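Long-range contacts in XAC2610 protein (Xanthomonas axonopodis pv. citri, PDB 4QTQ), which probably acts as an immunity protein that inhibits a peptidoglycan hydrolase linked to a type IV secretion system, and carries a bound calcium ion: residues Lys89-Thr97 / Glu105-Lys113; Lys6-Leu15 / Val72-Pro82. All blocks are in the same frame, centred on the assembly; numbering follows the deposited sequence.

Contact 1 (Lys89-Thr97 / Glu105-Lys113). With CA (calcium ion), chain B.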
# COMPACT_ATOMS: atom_id res chain seq x y z
N LYS A 89 -5.78 -4.06 9.47
CA LYS A 89 -5.74 -2.73 10.07
C LYS A 89 -4.35 -2.40 10.61
O LYS A 89 -4.13 -1.33 11.18
CB LYS A 89 -6.80 -2.62 11.16
CG LYS A 89 -8.21 -2.77 10.60
CD LYS A 89 -9.29 -2.73 11.66
CE LYS A 89 -10.66 -2.91 11.02
NZ LYS A 89 -11.77 -2.87 12.01
N ASN A 90 -3.40 -3.32 10.41
CA ASN A 90 -2.00 -3.09 10.74
C ASN A 90 -1.30 -2.29 9.66
O ASN A 90 -1.80 -2.14 8.54
CB ASN A 90 -1.25 -4.42 10.93
CG ASN A 90 -1.52 -5.06 12.27
OD1 ASN A 90 -1.64 -4.38 13.29
ND2 ASN A 90 -1.58 -6.39 12.29
N ARG A 91 -0.12 -1.80 10.02
CA ARG A 91 0.78 -1.14 9.10
C ARG A 91 2.04 -1.97 9.12
O ARG A 91 2.55 -2.30 10.18
CB ARG A 91 1.06 0.28 9.61
CG ARG A 91 2.11 1.05 8.83
CD ARG A 91 2.52 2.31 9.58
NE ARG A 91 3.08 2.01 10.90
CZ ARG A 91 3.41 2.93 11.82
NH1 ARG A 91 3.27 4.23 11.57
NH2 ARG A 91 3.90 2.53 12.99
N HIS A 92 2.52 -2.34 7.94
CA HIS A 92 3.76 -3.10 7.80
C HIS A 92 4.66 -2.37 6.83
O HIS A 92 4.17 -1.62 6.00
CB HIS A 92 3.48 -4.52 7.28
CG HIS A 92 2.91 -5.44 8.31
ND1 HIS A 92 1.56 -5.46 8.62
CD2 HIS A 92 3.49 -6.38 9.09
CE1 HIS A 92 1.34 -6.37 9.55
NE2 HIS A 92 2.49 -6.94 9.86
N SER A 93 5.97 -2.59 6.95
CA SER A 93 6.94 -1.97 6.03
C SER A 93 6.90 -2.58 4.61
O SER A 93 7.01 -1.85 3.62
CB SER A 93 8.35 -2.10 6.59
OG SER A 93 8.49 -1.38 7.79
N ILE A 94 6.75 -3.91 4.53
CA ILE A 94 6.85 -4.61 3.25
C ILE A 94 5.77 -5.67 3.18
O ILE A 94 5.76 -6.60 4.00
CB ILE A 94 8.24 -5.28 3.08
CG1 ILE A 94 9.33 -4.21 2.93
CG2 ILE A 94 8.24 -6.22 1.87
CD1 ILE A 94 10.73 -4.75 3.10
N ILE A 95 4.86 -5.51 2.22
CA ILE A 95 3.63 -6.33 2.08
C ILE A 95 3.58 -7.08 0.73
O ILE A 95 3.71 -6.49 -0.35
CB ILE A 95 2.39 -5.41 2.18
CG1 ILE A 95 2.30 -4.79 3.59
CG2 ILE A 95 1.10 -6.14 1.80
CD1 ILE A 95 1.85 -3.34 3.59
N LEU A 96 3.41 -8.39 0.82
CA LEU A 96 3.23 -9.30 -0.32
C LEU A 96 1.75 -9.70 -0.40
O LEU A 96 1.20 -10.31 0.52
CB LEU A 96 4.09 -10.55 -0.15
CG LEU A 96 5.52 -10.36 0.38
CD1 LEU A 96 6.13 -11.72 0.69
CD2 LEU A 96 6.36 -9.61 -0.63
N THR A 97 1.10 -9.32 -1.50
CA THR A 97 -0.34 -9.43 -1.63
C THR A 97 -0.68 -9.28 -3.11
O THR A 97 -0.05 -8.48 -3.81
CB THR A 97 -1.05 -8.34 -0.80
OG1 THR A 97 -2.45 -8.59 -0.78
CG2 THR A 97 -0.81 -6.93 -1.38
N GLU A 105 1.57 -12.73 -6.40
CA GLU A 105 1.71 -11.67 -5.42
C GLU A 105 2.43 -10.48 -6.03
O GLU A 105 3.33 -10.61 -6.87
CB GLU A 105 2.47 -12.11 -4.17
CG GLU A 105 1.65 -12.90 -3.18
CD GLU A 105 1.78 -14.37 -3.42
OE1 GLU A 105 2.09 -14.76 -4.57
OE2 GLU A 105 1.55 -15.14 -2.47
N ASP A 106 1.97 -9.32 -5.60
CA ASP A 106 2.57 -8.04 -5.89
C ASP A 106 3.21 -7.55 -4.60
O ASP A 106 3.14 -8.21 -3.57
CB ASP A 106 1.48 -7.10 -6.38
CG ASP A 106 0.64 -7.73 -7.49
OD1 ASP A 106 1.22 -8.11 -8.53
OD2 ASP A 106 -0.59 -7.85 -7.31
N VAL A 107 3.84 -6.37 -4.65
CA VAL A 107 4.62 -5.90 -3.52
C VAL A 107 4.28 -4.44 -3.21
O VAL A 107 4.14 -3.60 -4.12
CB VAL A 107 6.14 -6.07 -3.75
CG1 VAL A 107 6.94 -5.56 -2.55
CG2 VAL A 107 6.46 -7.52 -4.03
N VAL A 108 4.11 -4.17 -1.92
CA VAL A 108 3.79 -2.84 -1.42
C VAL A 108 4.82 -2.48 -0.37
O VAL A 108 5.09 -3.25 0.56
CB VAL A 108 2.37 -2.78 -0.80
CG1 VAL A 108 2.09 -1.39 -0.27
CG2 VAL A 108 1.32 -3.20 -1.81
N VAL A 109 5.41 -1.30 -0.51
CA VAL A 109 6.51 -0.88 0.33
C VAL A 109 6.17 0.46 1.01
O VAL A 109 5.70 1.39 0.35
CB VAL A 109 7.78 -0.80 -0.52
CG1 VAL A 109 8.90 -0.10 0.22
CG2 VAL A 109 8.22 -2.20 -0.94
N TRP A 110 6.37 0.53 2.33
CA TRP A 110 6.17 1.77 3.06
C TRP A 110 7.36 2.66 2.75
O TRP A 110 8.44 2.49 3.32
CB TRP A 110 6.04 1.51 4.56
CG TRP A 110 5.95 2.78 5.40
CD1 TRP A 110 5.76 4.06 4.95
CD2 TRP A 110 6.04 2.87 6.83
NE1 TRP A 110 5.76 4.94 6.01
CE2 TRP A 110 5.91 4.24 7.18
CE3 TRP A 110 6.25 1.93 7.86
CZ2 TRP A 110 5.97 4.69 8.49
CZ3 TRP A 110 6.31 2.38 9.16
CH2 TRP A 110 6.17 3.75 9.47
N SER A 111 7.15 3.60 1.83
CA SER A 111 8.24 4.41 1.27
C SER A 111 8.21 5.90 1.64
O SER A 111 9.18 6.60 1.38
CB SER A 111 8.25 4.30 -0.25
OG SER A 111 7.02 4.76 -0.79
N GLY A 112 7.12 6.39 2.21
CA GLY A 112 7.02 7.82 2.48
C GLY A 112 6.06 8.10 3.60
O GLY A 112 5.52 7.18 4.21
N LYS A 113 5.83 9.39 3.85
CA LYS A 113 4.84 9.82 4.81
C LYS A 113 3.97 10.93 4.22
O LYS A 113 3.78 11.97 4.82
CB LYS A 113 5.53 10.24 6.12
CG LYS A 113 6.14 9.05 6.86
CD LYS A 113 6.48 9.35 8.30
CE LYS A 113 7.46 10.50 8.39
NZ LYS A 113 8.21 10.43 9.67
CA CA B . -0.66 -9.78 -9.08
O HOH W 1 0.55 -9.56 -11.04
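Thr97 and Asp106 form the last pair of an antiparallel beta hairpin whose connecting loop wraps a calcium ion, with a ligand spacing resembling that of an EF-hand. Asp106 bonds to Thr97 through its backbone while its carboxylate grips the metal with both oxygens, OD1 and OD2 each 2.6 Å from the calcium. Asp98, Asn100 and Asp102 through their side chains, the backbone O of His104 and a water complete the site. Asp106 OD2 also accepts from the backbone N of Ile99, which helps fix the carboxylate. The bond from Asp106 N to Thr97 O is 2.8 Å long, but the donor N lies well above the carbonyl plane. Two residues further in, Ile95 and Val108 form the next hydrogen-bonded pair.

The side chains alternate between the faces of the sheet. Ile94, Leu96, Val107 and Val109 share one face, where Ile94 and Leu96 also meet strand 28-33. Leu96 and Val107 lie side by side and point the same way, with Leu96 CD2 4.0 Å from Val107 CG2. Ile95 and Val108 pair on the other face.

At the far end Trp110 N donates to Ser93 O in a nearly straight bond of 2.8 Å. With CG anti to the backbone N (chi1 175°), the indole of Trp110 turns toward segment 89-97 and meets Arg91. The Arg91 chain bends at chi3 (60°) and brings its guanidinium almost parallel to the indole, the planes 18° apart. Arg91 CD makes a CH-pi contact over the six-membered ring, and Arg91 NH1 comes to 3.6 Å from Trp110 CH2.

Contact 2 (Lys6-Leu15 / Val72-Pro82)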
# COMPACT_ATOMS: atom_id res chain seq x y z
N LYS A 6 -5.32 -19.58 1.85
CA LYS A 6 -4.84 -18.16 1.74
C LYS A 6 -4.53 -17.53 3.11
O LYS A 6 -4.79 -16.34 3.32
CB LYS A 6 -5.87 -17.30 0.98
CG LYS A 6 -5.89 -17.50 -0.53
CD LYS A 6 -6.55 -18.80 -0.95
CE LYS A 6 -6.73 -18.86 -2.46
NZ LYS A 6 -7.45 -20.09 -2.90
N MET A 7 -3.95 -18.30 4.03
CA MET A 7 -3.73 -17.84 5.40
C MET A 7 -2.68 -16.72 5.45
O MET A 7 -1.65 -16.83 4.79
CB MET A 7 -3.28 -18.99 6.30
CG MET A 7 -4.34 -20.06 6.54
SD MET A 7 -3.67 -21.55 7.30
CE MET A 7 -2.66 -20.88 8.62
N PRO A 8 -2.94 -15.65 6.22
CA PRO A 8 -1.97 -14.57 6.29
C PRO A 8 -0.80 -14.94 7.20
O PRO A 8 -1.02 -15.57 8.24
CB PRO A 8 -2.77 -13.42 6.89
CG PRO A 8 -3.76 -14.10 7.77
CD PRO A 8 -4.10 -15.39 7.09
N SER A 9 0.42 -14.57 6.81
CA SER A 9 1.61 -14.79 7.63
C SER A 9 2.41 -13.49 7.78
O SER A 9 2.35 -12.62 6.91
CB SER A 9 2.48 -15.91 7.06
OG SER A 9 3.01 -15.58 5.79
N THR A 10 3.12 -13.36 8.89
CA THR A 10 3.93 -12.17 9.16
C THR A 10 5.30 -12.53 9.74
O THR A 10 5.56 -13.68 10.09
CB THR A 10 3.23 -11.21 10.15
OG1 THR A 10 3.29 -11.74 11.48
CG2 THR A 10 1.78 -10.98 9.76
N ALA A 11 6.16 -11.53 9.83
CA ALA A 11 7.48 -11.71 10.43
C ALA A 11 8.08 -10.35 10.72
O ALA A 11 7.77 -9.36 10.05
CB ALA A 11 8.39 -12.50 9.51
N ASN A 12 8.93 -10.31 11.73
CA ASN A 12 9.64 -9.09 12.09
C ASN A 12 11.14 -9.31 12.03
O ASN A 12 11.61 -10.43 12.17
CB ASN A 12 9.22 -8.63 13.49
CG ASN A 12 7.78 -8.14 13.53
OD1 ASN A 12 7.26 -7.57 12.57
ND2 ASN A 12 7.13 -8.36 14.66
N ALA A 13 11.87 -8.22 11.82
CA ALA A 13 13.31 -8.27 11.67
C ALA A 13 13.87 -6.87 11.86
O ALA A 13 13.15 -5.91 11.72
CB ALA A 13 13.68 -8.80 10.30
N LYS A 14 15.16 -6.79 12.20
CA LYS A 14 15.88 -5.52 12.23
C LYS A 14 17.18 -5.60 11.43
O LYS A 14 17.79 -6.67 11.31
CB LYS A 14 16.16 -5.04 13.67
CG LYS A 14 17.07 -5.95 14.49
CD LYS A 14 16.99 -5.60 15.97
CE LYS A 14 15.77 -6.24 16.63
NZ LYS A 14 15.46 -5.64 17.97
N LEU A 15 17.58 -4.47 10.87
CA LEU A 15 18.81 -4.39 10.10
C LEU A 15 19.98 -4.76 11.00
O LEU A 15 20.21 -4.12 12.04
CB LEU A 15 18.99 -2.98 9.53
CG LEU A 15 17.92 -2.58 8.49
CD1 LEU A 15 17.87 -1.08 8.33
CD2 LEU A 15 18.19 -3.28 7.16
N VAL A 72 11.56 1.00 7.81
CA VAL A 72 11.71 -0.35 8.36
C VAL A 72 11.24 -0.39 9.82
O VAL A 72 11.93 0.09 10.72
CB VAL A 72 13.19 -0.81 8.28
CG1 VAL A 72 13.36 -2.22 8.84
CG2 VAL A 72 13.69 -0.74 6.85
N ASP A 73 10.07 -0.97 10.03
CA ASP A 73 9.51 -1.11 11.36
C ASP A 73 9.87 -2.49 11.86
O ASP A 73 9.32 -3.51 11.40
CB ASP A 73 8.00 -0.90 11.32
CG ASP A 73 7.35 -0.95 12.69
OD1 ASP A 73 8.00 -1.35 13.69
OD2 ASP A 73 6.15 -0.59 12.76
N SER A 74 10.81 -2.54 12.80
CA SER A 74 11.27 -3.81 13.36
C SER A 74 10.21 -4.50 14.23
O SER A 74 10.38 -5.66 14.57
CB SER A 74 12.56 -3.63 14.15
OG SER A 74 12.30 -2.96 15.37
N ASN A 75 9.12 -3.80 14.56
CA ASN A 75 7.99 -4.37 15.29
C ASN A 75 6.79 -4.75 14.40
O ASN A 75 5.79 -5.29 14.90
CB ASN A 75 7.57 -3.39 16.41
CG ASN A 75 8.70 -3.13 17.40
OD1 ASN A 75 9.02 -1.98 17.72
ND2 ASN A 75 9.33 -4.18 17.86
N SER A 76 6.88 -4.47 13.09
CA SER A 76 5.84 -4.84 12.12
C SER A 76 6.41 -4.83 10.68
O SER A 76 6.06 -4.00 9.84
CB SER A 76 4.64 -3.89 12.24
OG SER A 76 3.50 -4.44 11.61
N THR A 77 7.29 -5.77 10.40
CA THR A 77 8.15 -5.66 9.23
C THR A 77 7.51 -6.21 7.95
O THR A 77 7.36 -5.47 6.97
CB THR A 77 9.52 -6.32 9.49
OG1 THR A 77 9.97 -5.97 10.81
CG2 THR A 77 10.54 -5.85 8.46
N PHE A 78 7.11 -7.48 7.98
CA PHE A 78 6.59 -8.16 6.79
C PHE A 78 5.20 -8.71 7.00
O PHE A 78 4.89 -9.28 8.06
CB PHE A 78 7.47 -9.34 6.39
CG PHE A 78 8.90 -8.98 6.15
CD1 PHE A 78 9.29 -8.39 4.96
CD2 PHE A 78 9.87 -9.27 7.10
CE1 PHE A 78 10.62 -8.07 4.73
CE2 PHE A 78 11.20 -8.96 6.87
CZ PHE A 78 11.57 -8.36 5.68
N TYR A 79 4.38 -8.58 5.97
CA TYR A 79 3.06 -9.20 5.93
C TYR A 79 2.83 -9.86 4.57
O TYR A 79 3.16 -9.29 3.52
CB TYR A 79 1.98 -8.17 6.26
CG TYR A 79 0.56 -8.64 6.06
CD1 TYR A 79 -0.14 -9.34 7.06
CD2 TYR A 79 -0.10 -8.40 4.85
CE1 TYR A 79 -1.44 -9.76 6.86
CE2 TYR A 79 -1.40 -8.81 4.64
CZ TYR A 79 -2.07 -9.49 5.64
OH TYR A 79 -3.36 -9.88 5.38
N HIS A 80 2.29 -11.06 4.60
CA HIS A 80 1.93 -11.80 3.41
C HIS A 80 0.49 -12.24 3.58
O HIS A 80 0.17 -12.99 4.50
CB HIS A 80 2.89 -12.98 3.23
CG HIS A 80 2.67 -13.77 1.97
ND1 HIS A 80 3.23 -15.02 1.78
CD2 HIS A 80 1.95 -13.52 0.85
CE1 HIS A 80 2.88 -15.49 0.59
NE2 HIS A 80 2.09 -14.59 0.02
N GLY A 81 -0.39 -11.71 2.75
CA GLY A 81 -1.81 -12.01 2.85
C GLY A 81 -2.66 -11.01 2.10
O GLY A 81 -2.12 -10.10 1.45
N PRO A 82 -3.99 -11.17 2.18
CA PRO A 82 -4.87 -10.26 1.46
C PRO A 82 -5.02 -8.90 2.16
O PRO A 82 -4.75 -8.78 3.38
CB PRO A 82 -6.20 -11.02 1.43
CG PRO A 82 -6.12 -12.07 2.51
CD PRO A 82 -4.74 -12.06 3.08
O HOH W 2 12.32 -4.15 17.90
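Strands 9-11 and 78-80 run antiparallel, with hydrogen-bonded pairs Ser9-His80 and Ala11-Phe78 on either side of the non-hydrogen-bonded pair Thr10-Tyr79. Strand 9-11 is an edge strand of its mixed sheet. Past Ala11 the side chains of Asn12 and Thr77 take over the pairing. Asn12 CG lies beside the backbone N (chi1 -69°), and OD1 accepts from Thr77 N at 2.8 Å. Thr77 OG1 in turn accepts from Ala13 N at 3.1 Å. The same hydroxyl donates to Asp73 O at 2.6 Å, so it links the N-terminal segment to the type I turn Asp73-Ser76. Asp73 O takes a second bond from Ser76 N on the opposite face of its plane. Asp73 OD1 accepts from Asn75 N in an Asx turn.

The aromatic side chains point to alternate faces. On the side of Phe78, Ala13 CB meets the ring edge at 4.2 Å from Phe78 CE2, and both residues touch strand 20-25. His80 lies on this face too, with its CB 3.7 Å from Ser9 OG; its NE2 is hydrogen-bonded to Glu105. On the other face Thr10 CG2 approaches the edge of the Tyr79 ring, 3.7 Å from CD1. Pro8 CB packs further along the same ring, 3.9 Å from Tyr79 CE1. Tyr79 OH donates in the carbonyl plane to a lone pair of Pro82 O. This bond helps hold the ring and ties the strand to the residues that follow it.

The chemistry implies an edge strand held by backbone and side-chain hydrogen bonds, with apolar contacts on both faces. Backbone pairs hold its middle, and an amide and a hydroxyl extend the grip where regular pairing stops.

In the fold
Both contacts belong to the same mixed sheet. Strands 78-80 and 94-97 are neighbours in it and run parallel; contact 2 adds an edge strand and contact 1 lies further in. Contact 1 is buried, its centre about 5 Å from the centre of the chain, and its strands pair mostly aliphatic residues. Contact 2 is a surface contact, its centre about 14 Å from that of the chain, and relies more on side-chain hydrogen bonds. The centres of the two contacts are about 9 Å apart. Besides the Glu105-His80 link, Arg91 O with Ser76 OG and Thr97 OG1 with Gly81 O join them by hydrogen bonds. Of the two, only contact 1 holds a calcium ligand, Asp106.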